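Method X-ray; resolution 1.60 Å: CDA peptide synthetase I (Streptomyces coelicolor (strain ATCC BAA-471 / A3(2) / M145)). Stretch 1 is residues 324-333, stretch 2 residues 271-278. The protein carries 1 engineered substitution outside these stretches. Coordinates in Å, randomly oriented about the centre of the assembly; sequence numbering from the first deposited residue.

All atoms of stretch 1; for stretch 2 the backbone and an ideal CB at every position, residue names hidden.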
# COMPACT_ATOMS: atom_id res chain seq x y z
N SER A 324 23.05 -16.40 -11.81
CA SER A 324 23.43 -15.01 -11.59
C SER A 324 22.25 -14.19 -11.08
O SER A 324 21.11 -14.62 -11.19
CB SER A 324 23.95 -14.38 -12.87
OG SER A 324 22.90 -14.27 -13.81
N PHE A 325 22.51 -13.00 -10.57
CA PHE A 325 21.43 -12.13 -10.15
C PHE A 325 20.59 -11.75 -11.38
O PHE A 325 19.37 -11.69 -11.31
CB PHE A 325 21.94 -10.88 -9.44
CG PHE A 325 20.85 -9.97 -8.96
CD1 PHE A 325 19.84 -10.44 -8.14
CD2 PHE A 325 20.83 -8.64 -9.33
CE1 PHE A 325 18.83 -9.61 -7.70
CE2 PHE A 325 19.82 -7.80 -8.90
CZ PHE A 325 18.82 -8.28 -8.08
N ALA A 326 21.26 -11.52 -12.50
CA ALA A 326 20.54 -11.21 -13.74
C ALA A 326 19.60 -12.34 -14.13
O ALA A 326 18.51 -12.10 -14.65
CB ALA A 326 21.53 -10.94 -14.88
N ARG A 327 20.00 -13.58 -13.86
CA ARG A 327 19.14 -14.72 -14.15
C ARG A 327 17.92 -14.73 -13.24
O ARG A 327 16.83 -15.10 -13.67
CB ARG A 327 19.91 -16.04 -14.01
CG ARG A 327 19.07 -17.27 -14.37
CD ARG A 327 18.71 -17.29 -15.85
NE ARG A 327 17.92 -18.46 -16.22
CZ ARG A 327 16.59 -18.53 -16.11
NH1 ARG A 327 15.89 -17.51 -15.64
NH2 ARG A 327 15.96 -19.64 -16.47
N VAL A 328 18.10 -14.34 -11.99
CA VAL A 328 16.97 -14.27 -11.07
C VAL A 328 15.99 -13.18 -11.51
O VAL A 328 14.78 -13.35 -11.41
CB VAL A 328 17.42 -14.01 -9.62
CG1 VAL A 328 16.22 -13.90 -8.69
CG2 VAL A 328 18.34 -15.14 -9.16
N VAL A 329 16.52 -12.06 -12.01
CA VAL A 329 15.68 -11.01 -12.55
C VAL A 329 14.84 -11.57 -13.72
O VAL A 329 13.65 -11.28 -13.83
CB VAL A 329 16.51 -9.79 -13.01
CG1 VAL A 329 15.65 -8.78 -13.78
CG2 VAL A 329 17.16 -9.10 -11.81
N GLU A 330 15.45 -12.39 -14.56
CA GLU A 330 14.72 -13.01 -15.67
C GLU A 330 13.63 -13.95 -15.15
O GLU A 330 12.53 -14.01 -15.70
CB GLU A 330 15.67 -13.77 -16.58
CG GLU A 330 16.61 -12.88 -17.37
CD GLU A 330 17.67 -13.66 -18.14
OE1 GLU A 330 17.61 -14.91 -18.13
OE2 GLU A 330 18.55 -13.02 -18.74
N THR A 331 13.95 -14.69 -14.09
CA THR A 331 12.99 -15.60 -13.48
C THR A 331 11.80 -14.82 -12.95
O THR A 331 10.64 -15.22 -13.11
CB THR A 331 13.66 -16.41 -12.35
OG1 THR A 331 14.70 -17.22 -12.91
CG2 THR A 331 12.65 -17.31 -11.63
N VAL A 332 12.08 -13.68 -12.32
CA VAL A 332 11.03 -12.81 -11.81
C VAL A 332 10.16 -12.29 -12.95
O VAL A 332 8.94 -12.28 -12.86
CB VAL A 332 11.63 -11.62 -11.03
CG1 VAL A 332 10.60 -10.52 -10.79
CG2 VAL A 332 12.20 -12.10 -9.70
N SER A 333 10.80 -11.86 -14.03
CA SER A 333 10.08 -11.34 -15.19
C SER A 333 9.13 -12.39 -15.79
O SER A 333 8.00 -12.07 -16.15
CB SER A 333 11.06 -10.84 -16.25
OG SER A 333 11.71 -9.66 -15.83
N UNK A 271 14.16 -5.08 -7.52
CA UNK A 271 13.93 -5.17 -6.08
C UNK A 271 13.30 -6.51 -5.71
O UNK A 271 13.72 -7.16 -4.76
CB UNK A 271 13.04 -4.02 -5.61
N UNK A 272 12.28 -6.92 -6.46
CA UNK A 272 11.63 -8.20 -6.20
C UNK A 272 12.65 -9.34 -6.32
O UNK A 272 12.70 -10.23 -5.47
CB UNK A 272 10.46 -8.42 -7.17
N UNK A 273 13.47 -9.30 -7.37
CA UNK A 273 14.53 -10.29 -7.53
C UNK A 273 15.49 -10.27 -6.34
O UNK A 273 15.96 -11.31 -5.88
CB UNK A 273 15.30 -10.04 -8.83
N UNK A 274 15.77 -9.07 -5.83
CA UNK A 274 16.63 -8.91 -4.67
C UNK A 274 16.05 -9.57 -3.43
O UNK A 274 16.78 -10.22 -2.68
CB UNK A 274 16.87 -7.42 -4.40
N UNK A 275 14.75 -9.40 -3.21
CA UNK A 275 14.10 -10.07 -2.09
C UNK A 275 14.16 -11.58 -2.28
O UNK A 275 14.46 -12.31 -1.34
CB UNK A 275 12.65 -9.60 -1.95
N UNK A 276 13.87 -12.06 -3.49
CA UNK A 276 13.92 -13.49 -3.77
C UNK A 276 15.32 -14.05 -3.50
O UNK A 276 15.46 -15.11 -2.89
CB UNK A 276 13.51 -13.76 -5.22
N UNK A 277 16.34 -13.34 -3.96
CA UNK A 277 17.72 -13.75 -3.76
C UNK A 277 18.08 -13.74 -2.28
O UNK A 277 18.78 -14.63 -1.79
CB UNK A 277 18.67 -12.84 -4.54
N UNK A 278 17.61 -12.73 -1.57
CA UNK A 278 17.84 -12.60 -0.13
C UNK A 278 17.23 -13.78 0.63
O UNK A 278 17.87 -14.37 1.51
CB UNK A 278 17.26 -11.28 0.39

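Stretch 2 is helical throughout, with backbone angles near -60/-45, and its axis passes 8.7 Å from that of helix 325-333 at 112°. Toward it, stretch 1 presents an apolar surface made by Phe 325, Val 328, Val 329 and Val 332; its polar side chains, Ser 324, Arg 327, Glu 330, Thr 331 and Ser 333, take no part in the contact. No charge or side-chain donor is therefore offered to stretch 2, and packing alone must guide the choice.

At position 271 the CA-to-CB bond points away and the ideal CB has nothing of stretch 1 within 5.5 Å, so this contact sets little restriction. The residue is Val 271.

Position 272 points sideways, its ideal CB 4.2 Å from Val 332 CG1. An aliphatic side chain with some reach, such as leucine, isoleucine, valine or methionine, could cover that methyl. The residue is Ile 272, whose CG2 lies 3.8 Å from Val 332 CG1.

Position 273 is the centre of the contact. Its CB points toward stretch 1, and the CA lies just 5.2 Å from the CA of Val 329. The ideal CB is already 3.6 Å from Val 329 CG2, 3.7 Å from Phe 325 CE1 and 3.8 Å from Val 332 CG2, so the hole is filled by one methyl; alanine fits best, and glycine would leave a gap. The residue is Ala 273, a knob among Phe 325, Val 328, Val 329 and Val 332. Its CB is 4.0 Å from Val 328 CG1, completing the set.

Position 274 points sideways, and its ideal CB would be 4.2 Å from Phe 325 CZ. The same ideal CB would be only 3.2 Å from Val 271 O, within its own helix. Glycine or another small residue is suggested. The residue is Gly 274. Its N approaches Phe 325 CE1 to 3.6 Å, at the ring edge, where the carbonyl carbon of Ala 273 also lies.

Position 275 points away from stretch 1, which leaves many residues possible; it is Val 275.

Position 276 points toward stretch 1 with more room, its ideal CB 4.4 Å from Val 328 CG1 and 5.0 Å from Val 332 CG2. A small apolar residue suits it. Ala 276 makes a light methyl contact with Val 328.

Position 277 also points toward stretch 1, its ideal CB 4.5 Å from Phe 325 CD1 and 4.9 Å from Val 328 CG1. Alanine or another modest apolar side chain is plausible. In Ala 277 the methyl rests obliquely against the Phe 325 ring.

Position 278 is out of reach and unconstrained here; it is Phe 278, with chi1 t.

Stretch 2 271-278: VIAGVAAF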
# COMPACT_ATOMS: atom_id res chain seq x y z
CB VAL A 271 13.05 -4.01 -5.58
CG1 VAL A 271 12.66 -4.19 -4.12
CG2 VAL A 271 13.79 -2.70 -5.77
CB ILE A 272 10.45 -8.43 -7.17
CG1 ILE A 272 9.32 -7.46 -6.84
CG2 ILE A 272 9.92 -9.86 -7.07
CD1 ILE A 272 8.25 -7.35 -7.92
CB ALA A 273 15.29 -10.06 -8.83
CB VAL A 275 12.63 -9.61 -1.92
CG1 VAL A 275 11.96 -10.36 -0.78
CG2 VAL A 275 12.57 -8.11 -1.65
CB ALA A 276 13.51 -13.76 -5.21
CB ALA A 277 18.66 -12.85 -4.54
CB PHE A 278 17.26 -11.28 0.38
CG PHE A 278 17.44 -11.05 1.85
CD1 PHE A 278 18.69 -10.75 2.37
CD2 PHE A 278 16.37 -11.12 2.72
CE1 PHE A 278 18.86 -10.53 3.72
CE2 PHE A 278 16.53 -10.90 4.07
CZ PHE A 278 17.79 -10.61 4.58
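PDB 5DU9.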